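Trimeric intracellular cation channel type 1B.2 (Caenorhabditis elegans, PDB 5EIK) forms a homotrimeric potassium channel of intracellular membranes, binds PIP2, and may supply counter-ion current during calcium release from internal stores. Local coordinates at residues 63-68 with 172-177; 114-117 with 121-124; 141-146 with 207-212. All coordinates share one frame; numbering follows the deposited sequence.

Contact 1 of 3, residues 63-68 with 172-177; sequences WLSCML and IVEQLA. With PT5 ([(2R)-1-octadecanoyloxy-3-[oxidanyl-[(1R,2R,3S,4R,5R,6S)-2,3,6-tris(oxidanyl)-4,5-diphosphonooxy-cyclohexyl]oxy-phospho ryl]oxy-propan-2-yl] (8Z)-icosa-5,8,11,14-tetraenoate), chain B.
S65 and E174 have the nearest CA atoms across the pair, 6.7 Å apart, where the segments 63-68 and 172-177 run nearly antiparallel at 162° with axes 10.7 Å apart. At that spacing the backbones cannot touch, and one long side chain does the bridging. E174 leaves its helix toward the other one and stays extended beyond CG (chi2 179°), which lays its carboxylate against the helix surface at S65. There OE1 meets S65 CB at 3.4 Å, while OE2 rests against L68 CB at 3.3 Å. OE2 also falls 2.4 Å from S65 O, too close to be read with confidence. OE1 also forms a salt bridge with R178, just beyond the end of segment 172-177; S65 OG bonds instead to S61 O. Lipid lies along one side of the helix pair. L68 CD2 packs at 3.5 Å on C21 of one PT5 acyl chain, and the ester of the other chain sits between L64 and A177, with L64 CD2 3.6 Å from O19 and A177 CB 3.9 Å from C11. K130 and R134 of the second subunit bind this same lipid. Both segments belong to discontinuous transmembrane helices, the second and the fifth, and a buried acid reaching between two such broken helices is consistent with the pore-forming architecture of TRIC channels.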
loop_
_atom_site.group_PDB
_atom_site.type_symbol
_atom_site.label_atom_id
_atom_site.label_comp_id
_atom_site.label_asym_id
_atom_site.label_seq_id
_atom_site.Cartn_x
_atom_site.Cartn_y
_atom_site.Cartn_z
ATOM N N TRP A 63 -20.260 -4.252 -0.268
ATOM C CA TRP A 63 -20.366 -3.171 0.699
ATOM C C TRP A 63 -18.997 -2.531 0.930
ATOM O O TRP A 63 -18.876 -1.307 0.955
ATOM C CB TRP A 63 -20.901 -3.691 2.032
ATOM C CG TRP A 63 -20.810 -2.692 3.139
ATOM C CD1 TRP A 63 -21.660 -1.648 3.376
ATOM C CD2 TRP A 63 -19.775 -2.599 4.130
ATOM N NE1 TRP A 63 -21.218 -0.910 4.449
ATOM C CE2 TRP A 63 -20.065 -1.470 4.931
ATOM C CE3 TRP A 63 -18.627 -3.357 4.417
ATOM C CZ2 TRP A 63 -19.250 -1.076 6.004
ATOM C CZ3 TRP A 63 -17.807 -2.967 5.490
ATOM C CH2 TRP A 63 -18.128 -1.834 6.268
ATOM N N LEU A 64 -17.975 -3.367 1.090
ATOM C CA LEU A 64 -16.621 -2.898 1.333
ATOM C C LEU A 64 -16.090 -2.062 0.175
ATOM O O LEU A 64 -15.503 -1.004 0.381
ATOM C CB LEU A 64 -15.679 -4.083 1.576
ATOM C CG LEU A 64 -14.229 -3.670 1.831
ATOM C CD1 LEU A 64 -14.168 -2.819 3.081
ATOM C CD2 LEU A 64 -13.352 -4.891 1.976
ATOM N N SER A 65 -16.291 -2.545 -1.044
ATOM C CA SER A 65 -15.842 -1.815 -2.215
ATOM C C SER A 65 -16.426 -0.404 -2.223
ATOM O O SER A 65 -15.743 0.553 -2.578
ATOM C CB SER A 65 -16.262 -2.547 -3.489
ATOM O OG SER A 65 -15.700 -3.842 -3.531
ATOM N N CYS A 66 -17.684 -0.268 -1.822
ATOM C CA CYS A 66 -18.307 1.045 -1.819
ATOM C C CYS A 66 -17.857 1.931 -0.663
ATOM O O CYS A 66 -17.709 3.141 -0.825
ATOM C CB CYS A 66 -19.835 0.900 -1.821
ATOM S SG CYS A 66 -20.487 0.365 -3.424
ATOM N N MET A 67 -17.636 1.346 0.506
ATOM C CA MET A 67 -17.194 2.149 1.630
ATOM C C MET A 67 -15.783 2.681 1.352
ATOM O O MET A 67 -15.484 3.846 1.633
ATOM C CB MET A 67 -17.199 1.323 2.919
ATOM C CG MET A 67 -18.583 0.916 3.392
ATOM S SD MET A 67 -19.729 2.312 3.698
ATOM C CE MET A 67 -20.594 2.420 2.097
ATOM N N LEU A 68 -14.921 1.838 0.785
ATOM C CA LEU A 68 -13.556 2.266 0.503
ATOM C C LEU A 68 -13.529 3.443 -0.454
ATOM O O LEU A 68 -12.749 4.377 -0.281
ATOM C CB LEU A 68 -12.716 1.122 -0.073
ATOM C CG LEU A 68 -12.388 -0.020 0.891
ATOM C CD1 LEU A 68 -11.208 -0.803 0.349
ATOM C CD2 LEU A 68 -12.059 0.534 2.270
ATOM N N ILE A 172 -7.801 1.664 -7.918
ATOM C CA ILE A 172 -6.764 0.728 -8.335
ATOM C C ILE A 172 -6.669 -0.419 -7.328
ATOM O O ILE A 172 -6.585 -1.592 -7.714
ATOM C CB ILE A 172 -5.392 1.429 -8.427
ATOM C CG1 ILE A 172 -5.428 2.445 -9.572
ATOM C CG2 ILE A 172 -4.265 0.395 -8.608
ATOM C CD1 ILE A 172 -4.164 3.257 -9.701
ATOM N N VAL A 173 -6.679 -0.078 -6.042
ATOM C CA VAL A 173 -6.616 -1.086 -5.004
ATOM C C VAL A 173 -7.757 -2.086 -5.156
ATOM O O VAL A 173 -7.542 -3.295 -5.059
ATOM C CB VAL A 173 -6.699 -0.469 -3.588
ATOM C CG1 VAL A 173 -6.848 -1.573 -2.560
ATOM C CG2 VAL A 173 -5.434 0.318 -3.292
ATOM N N GLU A 174 -8.965 -1.585 -5.402
ATOM C CA GLU A 174 -10.125 -2.450 -5.558
ATOM C C GLU A 174 -10.108 -3.321 -6.807
ATOM O O GLU A 174 -10.603 -4.448 -6.789
ATOM C CB GLU A 174 -11.405 -1.620 -5.538
ATOM C CG GLU A 174 -11.931 -1.390 -4.148
ATOM C CD GLU A 174 -13.180 -0.545 -4.128
ATOM O OE1 GLU A 174 -13.950 -0.596 -5.111
ATOM O OE2 GLU A 174 -13.398 0.155 -3.120
ATOM N N GLN A 175 -9.554 -2.801 -7.893
ATOM C CA GLN A 175 -9.498 -3.558 -9.133
ATOM C C GLN A 175 -8.447 -4.661 -9.020
ATOM O O GLN A 175 -8.513 -5.672 -9.721
ATOM C CB GLN A 175 -9.186 -2.625 -10.295
ATOM C CG GLN A 175 -10.157 -1.464 -10.386
ATOM C CD GLN A 175 -9.821 -0.496 -11.502
ATOM O OE1 GLN A 175 -8.696 -0.002 -11.595
ATOM N NE2 GLN A 175 -10.799 -0.211 -12.351
ATOM N N LEU A 176 -7.481 -4.461 -8.132
ATOM C CA LEU A 176 -6.450 -5.458 -7.918
ATOM C C LEU A 176 -7.056 -6.573 -7.058
ATOM O O LEU A 176 -6.895 -7.758 -7.347
ATOM C CB LEU A 176 -5.246 -4.834 -7.207
ATOM C CG LEU A 176 -4.332 -3.929 -8.039
ATOM C CD1 LEU A 176 -3.320 -3.242 -7.124
ATOM C CD2 LEU A 176 -3.628 -4.762 -9.110
ATOM N N ALA A 177 -7.771 -6.179 -6.011
ATOM C CA ALA A 177 -8.400 -7.132 -5.111
ATOM C C ALA A 177 -9.523 -7.897 -5.809
ATOM O O ALA A 177 -9.808 -9.040 -5.459
ATOM C CB ALA A 177 -8.938 -6.411 -3.887
HETATM O O12 PT5 B . -11.182 -13.800 -1.391
HETATM P P1 PT5 B . -9.927 -12.998 -1.088
HETATM O O13 PT5 B . -10.015 -11.998 0.331
HETATM O O11 PT5 B . -9.467 -11.960 -2.271
HETATM O O6 PT5 B . -7.900 -16.228 -1.935
HETATM O O1 PT5 B . -8.647 -13.879 -0.800
HETATM C C1 PT5 B . -8.714 -15.073 -0.013
HETATM C C6 PT5 B . -7.619 -15.942 -0.563
HETATM C C2 PT5 B . -8.476 -14.830 1.525
HETATM O O2 PT5 B . -7.234 -14.127 1.726
HETATM C C3 PT5 B . -8.368 -16.189 2.282
HETATM O O3 PT5 B . -8.040 -15.910 3.636
HETATM C C4 PT5 B . -7.307 -17.090 1.703
HETATM O O4 PT5 B . -7.406 -18.361 2.270
HETATM P P4 PT5 B . -6.213 -18.945 3.217
HETATM O O41 PT5 B . -4.766 -18.931 2.500
HETATM O O42 PT5 B . -6.545 -20.465 3.659
HETATM O O43 PT5 B . -6.116 -18.077 4.443
HETATM C C5 PT5 B . -7.452 -17.273 0.179
HETATM O O5 PT5 B . -6.266 -17.911 -0.291
HETATM P P5 PT5 B . -6.431 -19.467 -0.768
HETATM O O52 PT5 B . -7.813 -20.121 -0.324
HETATM O O51 PT5 B . -6.206 -19.522 -2.433
HETATM O O53 PT5 B . -5.076 -20.117 -0.051
HETATM C C7 PT5 B . -8.993 -10.998 0.601
HETATM C C8 PT5 B . -9.728 -9.729 1.073
HETATM C C9 PT5 B . -10.054 -8.704 -0.060
HETATM O O16 PT5 B . -8.896 -9.064 2.102
HETATM C C10 PT5 B . -9.314 -9.203 3.395
HETATM O O17 PT5 B . -9.112 -10.196 4.073
HETATM O O18 PT5 B . -9.576 -7.350 0.350
HETATM C C11 PT5 B . -10.117 -6.141 -0.202
HETATM O O19 PT5 B . -11.266 -6.010 -0.714
HETATM C C12 PT5 B . -10.063 -7.984 3.936
HETATM C C13 PT5 B . -9.546 -7.338 5.247
HETATM C C14 PT5 B . -10.453 -6.162 5.676
HETATM C C15 PT5 B . -9.841 -4.784 5.369
HETATM C C16 PT5 B . -10.641 -3.603 5.993
HETATM C C17 PT5 B . -10.714 -2.345 5.070
HETATM C C18 PT5 B . -10.500 -1.026 5.819
HETATM C C19 PT5 B . -10.024 0.020 5.320
HETATM C C20 PT5 B . -8.718 0.529 4.688
HETATM C C21 PT5 B . -8.663 0.534 3.139
HETATM C C22 PT5 B . -7.240 0.756 2.591
HETATM C C23 PT5 B . -7.206 1.721 1.386
HETATM C C24 PT5 B . -6.153 2.839 1.535
HETATM C C31 PT5 B . -9.134 -4.972 -0.108
HETATM C C32 PT5 B . -9.160 -4.276 1.283
HETATM C C33 PT5 B . -8.075 -3.169 1.441
HETATM C C34 PT5 B . -6.753 -3.649 2.092
HETATM C C35 PT5 B . -5.518 -2.627 2.210
HETATM C C36 PT5 B . -4.455 -2.629 1.328
HETATM C C37 PT5 B . -3.788 -1.287 0.956
HETATM C C38 PT5 B . -2.362 -1.521 0.968
HETATM C C39 PT5 B . -1.443 -1.618 -0.166
HETATM C C40 PT5 B . -1.475 -2.814 -1.065
HETATM C C25 PT5 B . -4.879 2.557 0.703
HETATM C C26 PT5 B . -3.734 3.530 1.025
HETATM C C41 PT5 B . -2.049 -2.632 -2.475
HETATM C C42 PT5 B . -2.180 -3.956 -3.238
HETATM C C43 PT5 B . -3.550 -4.622 -3.067
#

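Contact 2 of 3, residues 114-117 with 121-124; sequences FRLA and PVKL. With DMU (decyl-beta-D-maltopyranoside), chain L.
A short turn between two consecutive helices, closed by L116 and A117 on one limb and V122 and K123 on the other, takes the chain from the short helix 112-117 into the fourth transmembrane helix. The nearest CA pair, A117 and K123, is 5.6 Å apart, yet the limbs share no hydrogen bond; hydrocarbon against carbonyl oxygen makes up most of the contact. The isopropyl group of V122 gathers round L116 O, with CB 3.4 Å from that oxygen and both methyls only slightly farther. CG1 stands anti to the backbone N (chi1 174°) and also comes up to A117 CA, which leaves CG2 to meet L116 CD1 at 3.9 Å, the two side chains meeting at about a right angle. K123 repeats the theme one residue on: its CB lies 3.5 Å from A117 O, after which the chain leads away. In the TRIC fold this turn stands at the probable cytoplasmic end of helix 120-148, and A117 packs on V37 and L41 of helix 30-47. A glycine in place of V122 would probably open a gap inside the turn, leaving L116 CD1 without its apolar neighbour and L116 O without its hydrocarbon cover. Detergent covers another flank, where the decyl tail of DMU places C40 3.3 Å from L116 CD2 and its terminal C43 3.6 Å from A117 CB.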
loop_
_atom_site.group_PDB
_atom_site.type_symbol
_atom_site.label_atom_id
_atom_site.label_comp_id
_atom_site.label_asym_id
_atom_site.label_seq_id
_atom_site.Cartn_x
_atom_site.Cartn_y
_atom_site.Cartn_z
ATOM N N PHE A 114 -31.679 3.293 -8.132
ATOM C CA PHE A 114 -30.707 3.279 -9.215
ATOM C C PHE A 114 -31.267 4.034 -10.420
ATOM O O PHE A 114 -30.622 4.937 -10.956
ATOM C CB PHE A 114 -30.388 1.831 -9.609
ATOM C CG PHE A 114 -29.467 1.716 -10.783
ATOM C CD1 PHE A 114 -28.105 1.975 -10.647
ATOM C CD2 PHE A 114 -29.964 1.388 -12.040
ATOM C CE1 PHE A 114 -27.250 1.914 -11.751
ATOM C CE2 PHE A 114 -29.121 1.324 -13.154
ATOM C CZ PHE A 114 -27.758 1.587 -13.010
ATOM N N ARG A 115 -32.472 3.653 -10.835
ATOM C CA ARG A 115 -33.141 4.274 -11.978
ATOM C C ARG A 115 -33.329 5.780 -11.814
ATOM O O ARG A 115 -33.167 6.552 -12.765
ATOM C CB ARG A 115 -34.503 3.615 -12.199
ATOM C CG ARG A 115 -34.423 2.213 -12.766
ATOM C CD ARG A 115 -35.788 1.553 -12.812
ATOM N NE ARG A 115 -35.707 0.222 -13.403
ATOM C CZ ARG A 115 -36.621 -0.727 -13.235
ATOM N NH1 ARG A 115 -37.690 -0.490 -12.489
ATOM N NH2 ARG A 115 -36.463 -1.915 -13.806
ATOM N N LEU A 116 -33.687 6.197 -10.610
ATOM C CA LEU A 116 -33.874 7.610 -10.354
ATOM C C LEU A 116 -32.524 8.341 -10.377
ATOM O O LEU A 116 -32.404 9.421 -10.958
ATOM C CB LEU A 116 -34.559 7.806 -8.996
ATOM C CG LEU A 116 -34.723 9.256 -8.531
ATOM C CD1 LEU A 116 -35.498 10.065 -9.576
ATOM C CD2 LEU A 116 -35.453 9.272 -7.203
ATOM N N ALA A 117 -31.507 7.744 -9.762
ATOM C CA ALA A 117 -30.189 8.370 -9.707
ATOM C C ALA A 117 -29.478 8.479 -11.048
ATOM O O ALA A 117 -28.637 9.357 -11.234
ATOM C CB ALA A 117 -29.302 7.635 -8.723
ATOM N N PRO A 121 -31.237 14.450 -15.434
ATOM C CA PRO A 121 -31.493 15.640 -14.609
ATOM C C PRO A 121 -31.048 15.465 -13.154
ATOM O O PRO A 121 -30.492 16.383 -12.548
ATOM C CB PRO A 121 -33.008 15.822 -14.722
ATOM C CG PRO A 121 -33.320 15.242 -16.075
ATOM C CD PRO A 121 -32.468 13.994 -16.104
ATOM N N VAL A 122 -31.300 14.281 -12.604
ATOM C CA VAL A 122 -30.941 13.981 -11.221
ATOM C C VAL A 122 -29.435 13.789 -11.058
ATOM O O VAL A 122 -28.811 14.368 -10.154
ATOM C CB VAL A 122 -31.682 12.706 -10.728
ATOM C CG1 VAL A 122 -31.203 12.308 -9.329
ATOM C CG2 VAL A 122 -33.186 12.961 -10.719
ATOM N N LYS A 123 -28.852 12.977 -11.937
ATOM C CA LYS A 123 -27.425 12.717 -11.881
ATOM C C LYS A 123 -26.691 14.047 -11.944
ATOM O O LYS A 123 -25.631 14.218 -11.338
ATOM C CB LYS A 123 -26.999 11.825 -13.051
ATOM C CG LYS A 123 -25.518 11.480 -13.052
ATOM C CD LYS A 123 -25.194 10.443 -14.110
ATOM C CE LYS A 123 -23.699 10.172 -14.181
ATOM N NZ LYS A 123 -23.146 9.705 -12.879
ATOM N N LEU A 124 -27.278 14.994 -12.665
ATOM C CA LEU A 124 -26.686 16.316 -12.810
ATOM C C LEU A 124 -26.798 17.102 -11.504
ATOM O O LEU A 124 -25.866 17.806 -11.104
ATOM C CB LEU A 124 -27.377 17.061 -13.948
ATOM C CG LEU A 124 -26.666 18.294 -14.498
ATOM C CD1 LEU A 124 -26.723 18.256 -16.018
ATOM C CD2 LEU A 124 -27.310 19.561 -13.947
HETATM C C1 DMU L . -37.367 16.667 2.837
HETATM C C2 DMU L . -37.456 17.319 4.245
HETATM C C3 DMU L . -38.523 16.570 5.135
HETATM C C4 DMU L . -38.276 15.043 5.054
HETATM O O5 DMU L . -38.349 14.594 3.689
HETATM C C6 DMU L . -37.215 15.132 2.976
HETATM O O7 DMU L . -38.412 16.964 6.528
HETATM O O16 DMU L . -37.144 14.545 1.669
HETATM C C18 DMU L . -36.346 13.345 1.784
HETATM C C19 DMU L . -36.173 12.745 0.386
HETATM C C22 DMU L . -35.389 11.427 0.440
HETATM C C25 DMU L . -34.801 11.185 -0.953
HETATM C C28 DMU L . -34.571 9.692 -1.165
HETATM C C31 DMU L . -34.655 9.377 -2.665
HETATM C C34 DMU L . -33.278 8.925 -3.182
HETATM C C37 DMU L . -32.844 9.842 -4.329
HETATM C C40 DMU L . -32.575 9.020 -5.598
HETATM C C43 DMU L . -31.068 8.954 -5.847
HETATM O O49 DMU L . -36.213 17.199 2.134
HETATM O O55 DMU L . -37.848 18.699 4.077
HETATM C C57 DMU L . -39.310 14.292 5.892
HETATM O O61 DMU L . -38.736 13.026 6.252
HETATM C C5 DMU L . -38.968 18.820 8.095
HETATM C C7 DMU L . -39.457 17.785 9.193
HETATM C C8 DMU L . -40.996 17.521 8.949
HETATM C C9 DMU L . -41.165 16.982 7.499
HETATM O O1 DMU L . -40.595 17.976 6.614
HETATM C C10 DMU L . -39.185 18.153 6.752
HETATM O O2 DMU L . -41.477 16.504 9.853
HETATM O O3 DMU L . -37.502 18.806 8.368
HETATM O O4 DMU L . -39.238 18.304 10.508
HETATM C C11 DMU L . -42.631 16.763 7.212
HETATM O O6 DMU L . -42.818 16.200 5.959
#

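Contact 3 of 3, residues 141-146 with 207-212; sequences GVKHAV and LERHSM
R209 lays the flat of its guanidinium over the aliphatic stem of K143, and this arginine takes the largest share of the contact between segments 141-146 and 207-212, divided between K143 and two valines. K143 CG stands 3.4 Å above the guanidinium plane, displaced toward its rim, with CB close by over the same face. Because the lysine is extended throughout, CD passes outside that face, alongside NH2 at 3.5 Å, the two chains lying at an oblique angle. The arginine gets there through a bend low in its chain: chi2 of -82° turns the outer part after CG, so that the stem serves one neighbour and the tip another. At the stem, R209 CG packs against V142 CG1 at 3.9 Å, while V146 CG2 comes up more loosely to R209 CB at 4.5 Å. V142 and V146 stand one helical turn apart on helix 120-148, and together they offer R209 an apolar strip beside the lysine.

The contact joins the fourth transmembrane helix to the end of the sixth, where helix 194-209 gives out and H210 leaves helical geometry. S211 N is still held by E208 O at 3.1 Å as the chain turns into a probably lumenal loop. H210 stacks on Y153 and hydrogen-bonds Q156 OE1 through NE2, both residues of helix 153-165.

The two cationic ends are only 4.7 Å apart, measured from K143 NZ to R209 NH2. Both residues are exposed and also touch a crystal neighbour, so their exact poses may owe something to the lattice. Solvent is likely to soften the repulsion; what holds the pair side by side is therefore probably methylene packing on the guanidinium face, with electrostatics working mildly against it.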
loop_
_atom_site.group_PDB
_atom_site.type_symbol
_atom_site.label_atom_id
_atom_site.label_comp_id
_atom_site.label_asym_id
_atom_site.label_seq_id
_atom_site.Cartn_x
_atom_site.Cartn_y
_atom_site.Cartn_z
ATOM N N GLY A 141 -8.933 19.321 4.506
ATOM C CA GLY A 141 -7.668 18.614 4.463
ATOM C C GLY A 141 -6.503 19.559 4.686
ATOM O O GLY A 141 -5.570 19.248 5.432
ATOM N N VAL A 142 -6.565 20.720 4.039
ATOM C CA VAL A 142 -5.519 21.723 4.166
ATOM C C VAL A 142 -5.446 22.244 5.599
ATOM O O VAL A 142 -4.362 22.358 6.178
ATOM C CB VAL A 142 -5.770 22.896 3.191
ATOM C CG1 VAL A 142 -4.846 24.052 3.506
ATOM C CG2 VAL A 142 -5.540 22.426 1.760
ATOM N N LYS A 143 -6.605 22.544 6.174
ATOM C CA LYS A 143 -6.665 23.047 7.540
ATOM C C LYS A 143 -6.091 22.024 8.515
ATOM O O LYS A 143 -5.320 22.371 9.413
ATOM C CB LYS A 143 -8.110 23.365 7.914
ATOM C CG LYS A 143 -8.268 24.082 9.234
ATOM C CD LYS A 143 -9.736 24.305 9.552
ATOM C CE LYS A 143 -9.915 25.052 10.867
ATOM N NZ LYS A 143 -11.351 25.301 11.171
ATOM N N HIS A 144 -6.463 20.761 8.337
ATOM C CA HIS A 144 -5.961 19.697 9.200
ATOM C C HIS A 144 -4.431 19.624 9.114
ATOM O O HIS A 144 -3.740 19.578 10.139
ATOM C CB HIS A 144 -6.587 18.364 8.787
ATOM C CG HIS A 144 -6.175 17.205 9.641
ATOM N ND1 HIS A 144 -6.182 17.253 11.017
ATOM C CD2 HIS A 144 -5.782 15.952 9.310
ATOM C CE1 HIS A 144 -5.810 16.080 11.500
ATOM N NE2 HIS A 144 -5.562 15.273 10.483
ATOM N N ALA A 145 -3.904 19.635 7.892
ATOM C CA ALA A 145 -2.461 19.568 7.691
ATOM C C ALA A 145 -1.742 20.767 8.294
ATOM O O ALA A 145 -0.652 20.626 8.849
ATOM C CB ALA A 145 -2.137 19.467 6.207
ATOM N N VAL A 146 -2.347 21.944 8.175
ATOM C CA VAL A 146 -1.757 23.165 8.713
ATOM C C VAL A 146 -1.621 23.100 10.230
ATOM O O VAL A 146 -0.640 23.580 10.798
ATOM C CB VAL A 146 -2.610 24.394 8.328
ATOM C CG1 VAL A 146 -2.151 25.625 9.099
ATOM C CG2 VAL A 146 -2.484 24.639 6.840
ATOM N N LEU A 207 -2.198 28.736 0.193
ATOM C CA LEU A 207 -1.727 30.119 0.124
ATOM C C LEU A 207 -2.630 31.005 0.967
ATOM O O LEU A 207 -2.169 31.838 1.754
ATOM C CB LEU A 207 -1.751 30.621 -1.318
ATOM C CG LEU A 207 -0.712 30.036 -2.270
ATOM C CD1 LEU A 207 -0.909 30.635 -3.647
ATOM C CD2 LEU A 207 0.687 30.332 -1.751
ATOM N N GLU A 208 -3.929 30.811 0.785
ATOM C CA GLU A 208 -4.937 31.563 1.501
ATOM C C GLU A 208 -4.729 31.428 3.007
ATOM O O GLU A 208 -4.886 32.394 3.756
ATOM C CB GLU A 208 -6.309 31.041 1.104
ATOM C CG GLU A 208 -7.451 31.895 1.546
ATOM C CD GLU A 208 -8.760 31.456 0.935
ATOM O OE1 GLU A 208 -9.216 30.338 1.257
ATOM O OE2 GLU A 208 -9.327 32.226 0.130
ATOM N N ARG A 209 -4.365 30.226 3.440
ATOM C CA ARG A 209 -4.130 29.941 4.852
ATOM C C ARG A 209 -2.890 30.649 5.392
ATOM O O ARG A 209 -2.757 30.860 6.598
ATOM C CB ARG A 209 -3.971 28.436 5.056
ATOM C CG ARG A 209 -5.269 27.668 5.036
ATOM C CD ARG A 209 -5.946 27.744 6.386
ATOM N NE ARG A 209 -7.323 27.272 6.327
ATOM C CZ ARG A 209 -8.166 27.305 7.351
ATOM N NH1 ARG A 209 -7.771 27.788 8.523
ATOM N NH2 ARG A 209 -9.407 26.868 7.198
ATOM N N HIS A 210 -1.975 31.000 4.499
ATOM C CA HIS A 210 -0.755 31.676 4.905
ATOM C C HIS A 210 -0.801 33.135 4.480
ATOM O O HIS A 210 0.208 33.838 4.514
ATOM C CB HIS A 210 0.458 30.972 4.296
ATOM C CG HIS A 210 0.715 29.618 4.877
ATOM N ND1 HIS A 210 1.174 29.438 6.164
ATOM C CD2 HIS A 210 0.542 28.377 4.364
ATOM C CE1 HIS A 210 1.271 28.146 6.418
ATOM N NE2 HIS A 210 0.892 27.480 5.342
ATOM N N SER A 211 -1.993 33.570 4.078
ATOM C CA SER A 211 -2.237 34.943 3.653
ATOM C C SER A 211 -1.101 35.505 2.815
ATOM O O SER A 211 -0.426 36.444 3.234
ATOM C CB SER A 211 -2.445 35.834 4.879
ATOM O OG SER A 211 -3.502 35.349 5.686
ATOM N N MET A 212 -0.893 34.947 1.630
ATOM C CA MET A 212 0.183 35.434 0.786
ATOM C C MET A 212 -0.289 36.126 -0.488
ATOM O O MET A 212 -0.726 37.278 -0.453
ATOM C CB MET A 212 1.139 34.286 0.444
ATOM C CG MET A 212 1.702 33.585 1.670
ATOM S SD MET A 212 3.205 32.642 1.337
ATOM C CE MET A 212 4.347 33.381 2.521
#

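How the contacts relate
Helix 120-148 is common to contacts 2 and 3: contact 2 uses its beginning and contact 3 its far end, on opposite sides of the chain's centre, with centres 35 Å apart. Between them the helix carries the PIP2-binding K130 and R134; K123 of contact 2 lies about 8 Å from K130, side chain to side chain, and V142 of contact 3 about 11 Å from R134. Contact 1 packs on a PT5 that K130 and R134 of the second subunit hydrogen-bond. Its centre is 23 Å from that of contact 2, which is nested within its chain loop, and 31 Å from that of contact 3, with which its segments interleave in sequence.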